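Local coordinates for acyl-CoA dehydrogenase (PDB 3OWA), which probably oxidises acyl-CoA thioesters to their 2,3-enoyl forms, passing the electrons to a bound flavin-adenine dinucleotide, at residues K42-E45 against D46-N50; S98-I101 against A102-F105; G557-L560 against R561-L564. One frame throughout, in Å; residues are numbered along the deposited sequence.

Contact 1: K42-E45 against D46-N50; sequences KTTE and DFIVN
D46 meets K42 one helical turn back through both its backbone and its side chain. D46 N lies 2.9 Å from K42 O in a backbone hydrogen bond, and the carboxylate receives the ammonium group: K42 NZ reaches D46 OD2 at 2.8 Å, an i to i+4 salt bridge made on the syn lone pair of that oxygen. The lysine leaves the helix with CG anti to the backbone N (chi1 166°) and runs extended until a bend at the last torsion (chi4 -62°) swings NZ onto the aspartate, the two side chains crossing at a slant. F47 follows, its N-H held by T43 O and its ring reaching helix 64-76. I48 N donates to T44 O at 2.9 Å, nearly straight (172°), and I48 CD1 folds back over the same turn, 3.3 Å from T44 O and 3.7 Å from T44 CG2, the side chains of T44 and I48 lying abreast. V49 N closes the series on E45 O, with V49 CG2 against that same oxygen at 3.4 Å. The T44 hydroxyl donates to I40 O, one turn earlier. Helix 35-52 is thus two-sided: the K42-D46 bridge lies on its outer side, whereas T44 packs on I101 and F105 of helix 95-105, I48 on F105, and F47 on E73 and A74 of helix 64-76.

Contact 2: S98-I101 against A102-F105; sequences SALI and AEKF
The F105 ring presents an edge to I101: the carbonyl oxygen I101 O lies in the plane of the ring, 3.4 Å from F105 CD2. Beside it the CG2 branch of I101 touches the same ring carbon, F105 CD2, at 3.8 Å, the isoleucine and phenylalanine pointing the same way. That branch stands anti to the backbone N, which places it beside the carbonyl carbon, on the F105 side, while CG1 stands beside the backbone N. Elsewhere the ring stacks with H115 and meets F111 and A112 of helix 110-122. The same oxygen that lies at the ring edge accepts the F105 backbone N-H, with F105 N 2.9 Å from I101 O. On another side of the helix L100 and E103 run abreast, L100 CD2 lying 3.9 Å from E103 OE2. The glutamate is extended, its CG anti to the backbone N (chi1 -166°), and its carboxylate is held by K281 through OE1 and by the hydroxyl of Y326 through OE2. K104 folds its CG onto L100 O at 3.3 Å. The first of the four backbone bonds is the longest: A102 N lies 3.2 Å from S98 O and well above the carbonyl plane. The salt bridge from K281 and the hydroxyl of Y326 would probably favour the ionised carboxylate of E103, offsetting its burial beside the apolar L100.

Contact 3: G557-L560 against R561-L564; sequences GDML and RMML
R561 curls back over G557 and D558, with D558 CA over one face of its guanidinium. G557 O accepts twice: R561 N lies 3.1 Å from G557 O, in the carbonyl plane though the N-H is bent (142°), and a water, its oxygen 2.6 Å from G557 O, donates to it too. The same water, in the plane of the guanidinium at its edge, accepts a weak bond from R561 NE at 3.4 Å. A bend at chi3 (-72°) turns the arginine back along this turn. D558 OD1 stays 4.6 Å from R561 NH1 and well out of the guanidinium plane, so any attraction is probably weak, with no N-H aimed at the oxygen. D558 O is satisfied by M562 N, M559 O by M563 N and L560 O by L564 N. The selenomethionine methyl M562 CE lies 3.4 Å from D558 OD2, and L560 CD1 meets L564 CG at 3.8 Å. The backbone oxygens of R561 and, weakly, M562 are taken by the hydroxyls of S565 and S566. Helix 557-571 turns L560, M563 and L564 onto L551 of the preceding helix 526-554, whereas D558, R561 and M562 lie on its exposed side.

Overall arrangement
Contacts 1 and 2 belong together: their centres are 11 Å apart and helices 35-52 and 95-105 pack side by side in the N-terminal acyl-CoA dehydrogenase domain. T44 makes two of the close approaches, with T44 CG2 3.6 Å from F105 CD2 and T44 OG1 3.6 Å from I101 CG1, while I48 CD1 also lies 3.6 Å from F105 CE2. Contact 3 stands apart on the far side of the chain's centre, in the C-terminal domain, about 58 Å from contact 1 and 49 Å from contact 2, centre to centre. None of the three supplies a residue to either flavin pocket, one of which includes R294, F297 and Q381.

Contact 1: K42-E45 against D46-N50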
ATOM      1  N   LYS A  42      28.146   7.461 -11.556  1.00 41.99           N
ATOM      2  CA  LYS A  42      27.864   8.115 -12.832  1.00 42.78           C
ATOM      3  C   LYS A  42      28.007   7.181 -14.078  1.00 41.65           C
ATOM      4  O   LYS A  42      27.227   7.271 -15.024  1.00 41.33           O
ATOM      5  CB  LYS A  42      28.736   9.372 -12.985  1.00 44.23           C
ATOM      6  CG  LYS A  42      28.744   9.891 -14.401  1.00 47.12           C
ATOM      7  CD  LYS A  42      29.584  11.105 -14.565  1.00 54.76           C
ATOM      8  CE  LYS A  42      29.306  11.748 -15.902  1.00 56.76           C
ATOM      9  NZ  LYS A  42      29.642  10.857 -17.010  1.00 57.20           N
ATOM     10  N   THR A  43      29.014   6.318 -14.070  1.00 40.80           N
ATOM     11  CA  THR A  43      29.228   5.316 -15.117  1.00 41.34           C
ATOM     12  C   THR A  43      28.042   4.376 -15.217  1.00 39.07           C
ATOM     13  O   THR A  43      27.537   4.124 -16.311  1.00 38.83           O
ATOM     14  CB  THR A  43      30.520   4.503 -14.836  1.00 42.02           C
ATOM     15  OG1 THR A  43      31.640   5.336 -15.112  1.00 46.24           O
ATOM     16  CG2 THR A  43      30.629   3.225 -15.726  1.00 43.68           C
ATOM     17  N   THR A  44      27.583   3.899 -14.069  1.00 36.42           N
ATOM     18  CA  THR A  44      26.434   3.014 -14.040  1.00 35.41           C
ATOM     19  C   THR A  44      25.197   3.736 -14.546  1.00 35.34           C
ATOM     20  O   THR A  44      24.518   3.246 -15.439  1.00 33.82           O
ATOM     21  CB  THR A  44      26.161   2.465 -12.627  1.00 33.44           C
ATOM     22  OG1 THR A  44      27.369   1.903 -12.135  1.00 37.17           O
ATOM     23  CG2 THR A  44      25.088   1.375 -12.679  1.00 34.44           C
ATOM     24  N   GLU A  45      24.917   4.910 -13.972  1.00 36.56           N
ATOM     25  CA  GLU A  45      23.780   5.726 -14.377  1.00 37.27           C
ATOM     26  C   GLU A  45      23.732   5.988 -15.888  1.00 36.07           C
ATOM     27  O   GLU A  45      22.675   5.840 -16.500  1.00 34.59           O
ATOM     28  CB  GLU A  45      23.790   7.075 -13.628  1.00 39.14           C
ATOM     29  CG  GLU A  45      22.603   7.940 -13.977  1.00 43.80           C
ATOM     30  CD  GLU A  45      22.338   8.997 -12.920  1.00 50.26           C
ATOM     31  OE1 GLU A  45      21.238   8.975 -12.341  1.00 52.34           O
ATOM     32  OE2 GLU A  45      23.248   9.825 -12.669  1.00 53.54           O
ATOM     33  N   ASP A  46      24.860   6.363 -16.474  1.00 35.80           N
ATOM     34  CA  ASP A  46      24.941   6.598 -17.916  1.00 36.89           C
ATOM     35  C   ASP A  46      24.649   5.330 -18.718  1.00 35.99           C
ATOM     36  O   ASP A  46      23.909   5.371 -19.708  1.00 35.78           O
ATOM     37  CB  ASP A  46      26.328   7.085 -18.286  1.00 38.21           C
ATOM     38  CG  ASP A  46      26.607   8.519 -17.803  1.00 44.41           C
ATOM     39  OD1 ASP A  46      25.646   9.255 -17.462  1.00 46.56           O
ATOM     40  OD2 ASP A  46      27.792   8.907 -17.788  1.00 51.03           O
ATOM     41  N   PHE A  47      25.245   4.215 -18.309  1.00 35.08           N
ATOM     42  CA  PHE A  47      24.910   2.924 -18.910  1.00 34.80           C
ATOM     43  C   PHE A  47      23.387   2.690 -18.895  1.00 33.34           C
ATOM     44  O   PHE A  47      22.794   2.483 -19.944  1.00 33.61           O
ATOM     45  CB  PHE A  47      25.638   1.751 -18.229  1.00 33.94           C
ATOM     46  CG  PHE A  47      25.161   0.400 -18.709  1.00 36.15           C
ATOM     47  CD1 PHE A  47      24.401  -0.414 -17.889  1.00 34.98           C
ATOM     48  CD2 PHE A  47      25.436  -0.031 -20.007  1.00 39.92           C
ATOM     49  CE1 PHE A  47      23.938  -1.666 -18.346  1.00 36.53           C
ATOM     50  CE2 PHE A  47      24.985  -1.293 -20.470  1.00 38.46           C
ATOM     51  CZ  PHE A  47      24.239  -2.087 -19.638  1.00 36.39           C
ATOM     52  N   ILE A  48      22.770   2.760 -17.716  1.00 33.56           N
ATOM     53  CA  ILE A  48      21.331   2.506 -17.559  1.00 33.32           C
ATOM     54  C   ILE A  48      20.463   3.465 -18.420  1.00 33.54           C
ATOM     55  O   ILE A  48      19.607   3.027 -19.208  1.00 31.74           O
ATOM     56  CB  ILE A  48      20.887   2.465 -16.053  1.00 32.80           C
ATOM     57  CG1 ILE A  48      21.050   1.051 -15.485  1.00 38.01           C
ATOM     58  CG2 ILE A  48      19.387   2.692 -15.944  1.00 31.09           C
ATOM     59  CD1 ILE A  48      22.428   0.649 -15.198  1.00 46.07           C
ATOM     60  N   VAL A  49      20.763   4.763 -18.355  1.00 35.24           N
ATOM     61  CA  VAL A  49      19.989   5.769 -19.055  1.00 35.82           C
ATOM     62  C   VAL A  49      20.221   5.705 -20.570  1.00 36.30           C
ATOM     63  O   VAL A  49      19.267   5.734 -21.349  1.00 35.61           O
ATOM     64  CB  VAL A  49      20.303   7.202 -18.488  1.00 36.69           C
ATOM     65  CG1 VAL A  49      19.773   8.308 -19.401  1.00 40.13           C
ATOM     66  CG2 VAL A  49      19.750   7.378 -17.100  1.00 37.87           C
ATOM     67  N   ASN A  50      21.484   5.692 -20.991  1.00 37.81           N
ATOM     68  CA  ASN A  50      21.816   5.641 -22.403  1.00 38.66           C
ATOM     69  C   ASN A  50      21.527   4.289 -23.088  1.00 38.42           C
ATOM     70  O   ASN A  50      21.052   4.285 -24.209  1.00 40.07           O
ATOM     71  CB  ASN A  50      23.269   6.063 -22.640  1.00 40.44           C
ATOM     72  CG  ASN A  50      23.531   7.498 -22.205  1.00 41.97           C
ATOM     73  OD1 ASN A  50      22.610   8.305 -22.133  1.00 44.98           O
ATOM     74  ND2 ASN A  50      24.789   7.825 -21.939  1.00 47.70           N
TER

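Contact 2: S98-I101 against A102-F105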
ATOM      1  N   SER A  98      29.938  -1.310  -5.051  1.00 39.40           N
ATOM      2  CA  SER A  98      28.899  -2.231  -5.536  1.00 38.54           C
ATOM      3  C   SER A  98      27.488  -1.923  -4.980  1.00 37.18           C
ATOM      4  O   SER A  98      26.491  -2.291  -5.597  1.00 36.89           O
ATOM      5  CB  SER A  98      29.313  -3.695  -5.342  1.00 38.94           C
ATOM      6  OG  SER A  98      29.460  -4.016  -3.983  1.00 44.58           O
ATOM      7  N   ALA A  99      27.397  -1.197  -3.863  1.00 36.36           N
ATOM      8  CA  ALA A  99      26.102  -0.689  -3.393  1.00 35.66           C
ATOM      9  C   ALA A  99      25.629   0.403  -4.348  1.00 34.79           C
ATOM     10  O   ALA A  99      24.479   0.444  -4.733  1.00 34.77           O
ATOM     11  CB  ALA A  99      26.181  -0.161  -1.948  1.00 34.65           C
ATOM     12  N   LEU A 100      26.529   1.290  -4.731  1.00 35.55           N
ATOM     13  CA  LEU A 100      26.177   2.366  -5.639  1.00 35.10           C
ATOM     14  C   LEU A 100      25.763   1.821  -6.998  1.00 34.72           C
ATOM     15  O   LEU A 100      24.859   2.375  -7.639  1.00 33.59           O
ATOM     16  CB  LEU A 100      27.345   3.335  -5.775  1.00 35.38           C
ATOM     17  CG  LEU A 100      27.374   4.375  -4.654  1.00 35.63           C
ATOM     18  CD1 LEU A 100      28.704   5.173  -4.621  1.00 38.82           C
ATOM     19  CD2 LEU A 100      26.181   5.320  -4.790  1.00 33.07           C
ATOM     20  N   ILE A 101      26.409   0.733  -7.440  1.00 32.95           N
ATOM     21  CA  ILE A 101      25.999   0.124  -8.685  1.00 32.56           C
ATOM     22  C   ILE A 101      24.535  -0.389  -8.592  1.00 32.10           C
ATOM     23  O   ILE A 101      23.707  -0.125  -9.482  1.00 32.22           O
ATOM     24  CB  ILE A 101      26.963  -1.007  -9.138  1.00 32.76           C
ATOM     25  CG1 ILE A 101      28.320  -0.423  -9.595  1.00 33.71           C
ATOM     26  CG2 ILE A 101      26.329  -1.835 -10.282  1.00 29.13           C
ATOM     27  CD1 ILE A 101      29.480  -1.466  -9.560  1.00 34.85           C
ATOM     28  N   ALA A 102      24.197  -1.056  -7.489  1.00 31.06           N
ATOM     29  CA  ALA A 102      22.806  -1.523  -7.292  1.00 29.93           C
ATOM     30  C   ALA A 102      21.802  -0.375  -7.188  1.00 29.33           C
ATOM     31  O   ALA A 102      20.693  -0.444  -7.749  1.00 28.87           O
ATOM     32  CB  ALA A 102      22.699  -2.445  -6.070  1.00 28.64           C
ATOM     33  N   GLU A 103      22.203   0.698  -6.513  1.00 29.98           N
ATOM     34  CA  GLU A 103      21.344   1.842  -6.368  1.00 30.76           C
ATOM     35  C   GLU A 103      20.984   2.407  -7.743  1.00 30.71           C
ATOM     36  O   GLU A 103      19.820   2.711  -8.003  1.00 31.87           O
ATOM     37  CB  GLU A 103      21.969   2.942  -5.464  1.00 30.53           C
ATOM     38  CG  GLU A 103      20.921   3.977  -5.032  1.00 34.81           C
ATOM     39  CD  GLU A 103      21.492   5.252  -4.418  1.00 39.52           C
ATOM     40  OE1 GLU A 103      20.963   6.335  -4.762  1.00 42.09           O
ATOM     41  OE2 GLU A 103      22.438   5.184  -3.587  1.00 40.13           O
ATOM     42  N   LYS A 104      21.964   2.558  -8.607  1.00 31.02           N
ATOM     43  CA  LYS A 104      21.722   3.109  -9.941  1.00 31.45           C
ATOM     44  C   LYS A 104      21.004   2.130 -10.873  1.00 31.86           C
ATOM     45  O   LYS A 104      20.182   2.572 -11.717  1.00 31.76           O
ATOM     46  CB  LYS A 104      23.029   3.568 -10.567  1.00 31.60           C
ATOM     47  CG  LYS A 104      23.736   4.657  -9.746  1.00 33.42           C
ATOM     48  CD  LYS A 104      22.838   5.865  -9.663  1.00 34.16           C
ATOM     49  CE  LYS A 104      23.524   7.067  -9.080  1.00 38.54           C
ATOM     50  NZ  LYS A 104      22.447   8.007  -8.647  1.00 41.51           N
ATOM     51  N   PHE A 105      21.267   0.824 -10.716  1.00 31.07           N
ATOM     52  CA  PHE A 105      20.507  -0.186 -11.493  1.00 31.70           C
ATOM     53  C   PHE A 105      18.990  -0.158 -11.261  1.00 32.11           C
ATOM     54  O   PHE A 105      18.187  -0.507 -12.154  1.00 31.22           O
ATOM     55  CB  PHE A 105      21.076  -1.618 -11.303  1.00 31.01           C
ATOM     56  CG  PHE A 105      21.926  -2.071 -12.443  1.00 32.28           C
ATOM     57  CD1 PHE A 105      21.386  -2.824 -13.474  1.00 30.68           C
ATOM     58  CD2 PHE A 105      23.285  -1.731 -12.497  1.00 31.86           C
ATOM     59  CE1 PHE A 105      22.207  -3.212 -14.569  1.00 31.30           C
ATOM     60  CE2 PHE A 105      24.080  -2.110 -13.590  1.00 32.58           C
ATOM     61  CZ  PHE A 105      23.535  -2.856 -14.611  1.00 32.52           C
TER

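Contact 3: G557-L560 against R561-L564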
ATOM      1  N   GLY A 557      -3.078  -4.565  35.580  1.00 70.07           N
ATOM      2  CA  GLY A 557      -3.363  -3.897  36.852  1.00 72.19           C
ATOM      3  C   GLY A 557      -2.319  -2.866  37.263  1.00 72.88           C
ATOM      4  O   GLY A 557      -1.888  -2.035  36.448  1.00 72.33           O
ATOM      5  N   ASP A 558      -1.917  -2.942  38.531  1.00 74.24           N
ATOM      6  CA  ASP A 558      -0.990  -1.996  39.168  1.00 74.51           C
ATOM      7  C   ASP A 558       0.417  -2.014  38.525  1.00 73.40           C
ATOM      8  O   ASP A 558       0.970  -0.959  38.196  1.00 73.06           O
ATOM      9  CB  ASP A 558      -0.922  -2.303  40.676  1.00 76.37           C
ATOM     10  CG  ASP A 558       0.188  -1.524  41.405  1.00 78.07           C
ATOM     11  OD1 ASP A 558       0.117  -0.270  41.459  1.00 78.85           O
ATOM     12  OD2 ASP A 558       1.120  -2.176  41.934  1.00 78.42           O
HETATM   13  N   MSE A 559       0.971  -3.212  38.350  1.00 72.41           N
HETATM   14  CA  MSE A 559       2.241  -3.413  37.657  1.00 71.31           C
HETATM   15  C   MSE A 559       2.248  -2.803  36.245  1.00 69.17           C
HETATM   16  O   MSE A 559       3.271  -2.253  35.816  1.00 68.48           O
HETATM   17  CB  MSE A 559       2.577  -4.914  37.577  1.00 71.96           C
HETATM   18  CG  MSE A 559       2.806  -5.620  38.927  1.00 74.38           C
HETATM   19 SE   MSE A 559       4.448  -5.085  39.834  0.31101.32          SE
HETATM   20  CE  MSE A 559       5.746  -5.942  38.651  1.00 76.64           C
ATOM     21  N   LEU A 560       1.118  -2.903  35.532  1.00 67.36           N
ATOM     22  CA  LEU A 560       0.988  -2.306  34.198  1.00 65.07           C
ATOM     23  C   LEU A 560       0.936  -0.786  34.264  1.00 65.04           C
ATOM     24  O   LEU A 560       1.440  -0.111  33.372  1.00 63.56           O
ATOM     25  CB  LEU A 560      -0.227  -2.847  33.427  1.00 63.67           C
ATOM     26  CG  LEU A 560      -0.646  -2.138  32.118  1.00 61.74           C
ATOM     27  CD1 LEU A 560       0.471  -2.163  31.023  1.00 56.19           C
ATOM     28  CD2 LEU A 560      -1.978  -2.670  31.557  1.00 57.52           C
ATOM     29  N   ARG A 561       0.331  -0.235  35.316  1.00 66.35           N
ATOM     30  CA  ARG A 561       0.282   1.231  35.424  1.00 66.98           C
ATOM     31  C   ARG A 561       1.671   1.801  35.737  1.00 66.78           C
ATOM     32  O   ARG A 561       2.031   2.864  35.236  1.00 66.56           O
ATOM     33  CB  ARG A 561      -0.796   1.710  36.407  1.00 68.23           C
ATOM     34  CG  ARG A 561      -2.136   2.013  35.715  1.00 70.54           C
ATOM     35  CD  ARG A 561      -3.280   2.227  36.705  1.00 75.25           C
ATOM     36  NE  ARG A 561      -3.691   0.970  37.333  1.00 84.73           N
ATOM     37  CZ  ARG A 561      -3.776   0.759  38.648  1.00 93.65           C
ATOM     38  NH1 ARG A 561      -3.499   1.732  39.510  1.00 95.44           N
ATOM     39  NH2 ARG A 561      -4.156  -0.429  39.102  1.00 96.43           N
HETATM   40  N   MSE A 562       2.450   1.059  36.519  1.00 66.95           N
HETATM   41  CA  MSE A 562       3.869   1.375  36.770  1.00 67.73           C
HETATM   42  C   MSE A 562       4.673   1.483  35.463  1.00 65.82           C
HETATM   43  O   MSE A 562       5.272   2.519  35.171  1.00 66.13           O
HETATM   44  CB  MSE A 562       4.509   0.292  37.635  1.00 68.23           C
HETATM   45  CG  MSE A 562       5.438   0.819  38.708  1.00 72.97           C
HETATM   46 SE   MSE A 562       4.570   0.917  40.457  0.52 93.23          SE
HETATM   47  CE  MSE A 562       3.928  -0.913  40.552  1.00 75.98           C
HETATM   48  N   MSE A 563       4.674   0.404  34.685  1.00 63.81           N
HETATM   49  CA  MSE A 563       5.355   0.373  33.387  1.00 61.69           C
HETATM   50  C   MSE A 563       4.910   1.488  32.430  1.00 59.59           C
HETATM   51  O   MSE A 563       5.754   2.113  31.794  1.00 58.52           O
HETATM   52  CB  MSE A 563       5.222  -1.012  32.748  1.00 60.98           C
HETATM   53  CG  MSE A 563       5.909  -2.117  33.554  1.00 64.24           C
HETATM   54 SE   MSE A 563       7.751  -1.687  34.054  0.43 70.55          SE
HETATM   55  CE  MSE A 563       8.166  -3.201  35.230  1.00 80.54           C
ATOM     56  N   LEU A 564       3.602   1.750  32.354  1.00 58.57           N
ATOM     57  CA  LEU A 564       3.069   2.843  31.522  1.00 57.71           C
ATOM     58  C   LEU A 564       3.499   4.253  31.950  1.00 58.85           C
ATOM     59  O   LEU A 564       3.694   5.118  31.091  1.00 58.35           O
ATOM     60  CB  LEU A 564       1.540   2.761  31.356  1.00 57.30           C
ATOM     61  CG  LEU A 564       0.876   1.593  30.593  1.00 56.58           C
ATOM     62  CD1 LEU A 564      -0.643   1.687  30.637  1.00 56.10           C
ATOM     63  CD2 LEU A 564       1.341   1.469  29.120  1.00 55.83           C
TER
HETATM   64  O   HOH W   1      -3.666  -1.179  34.696  1.00 76.19           O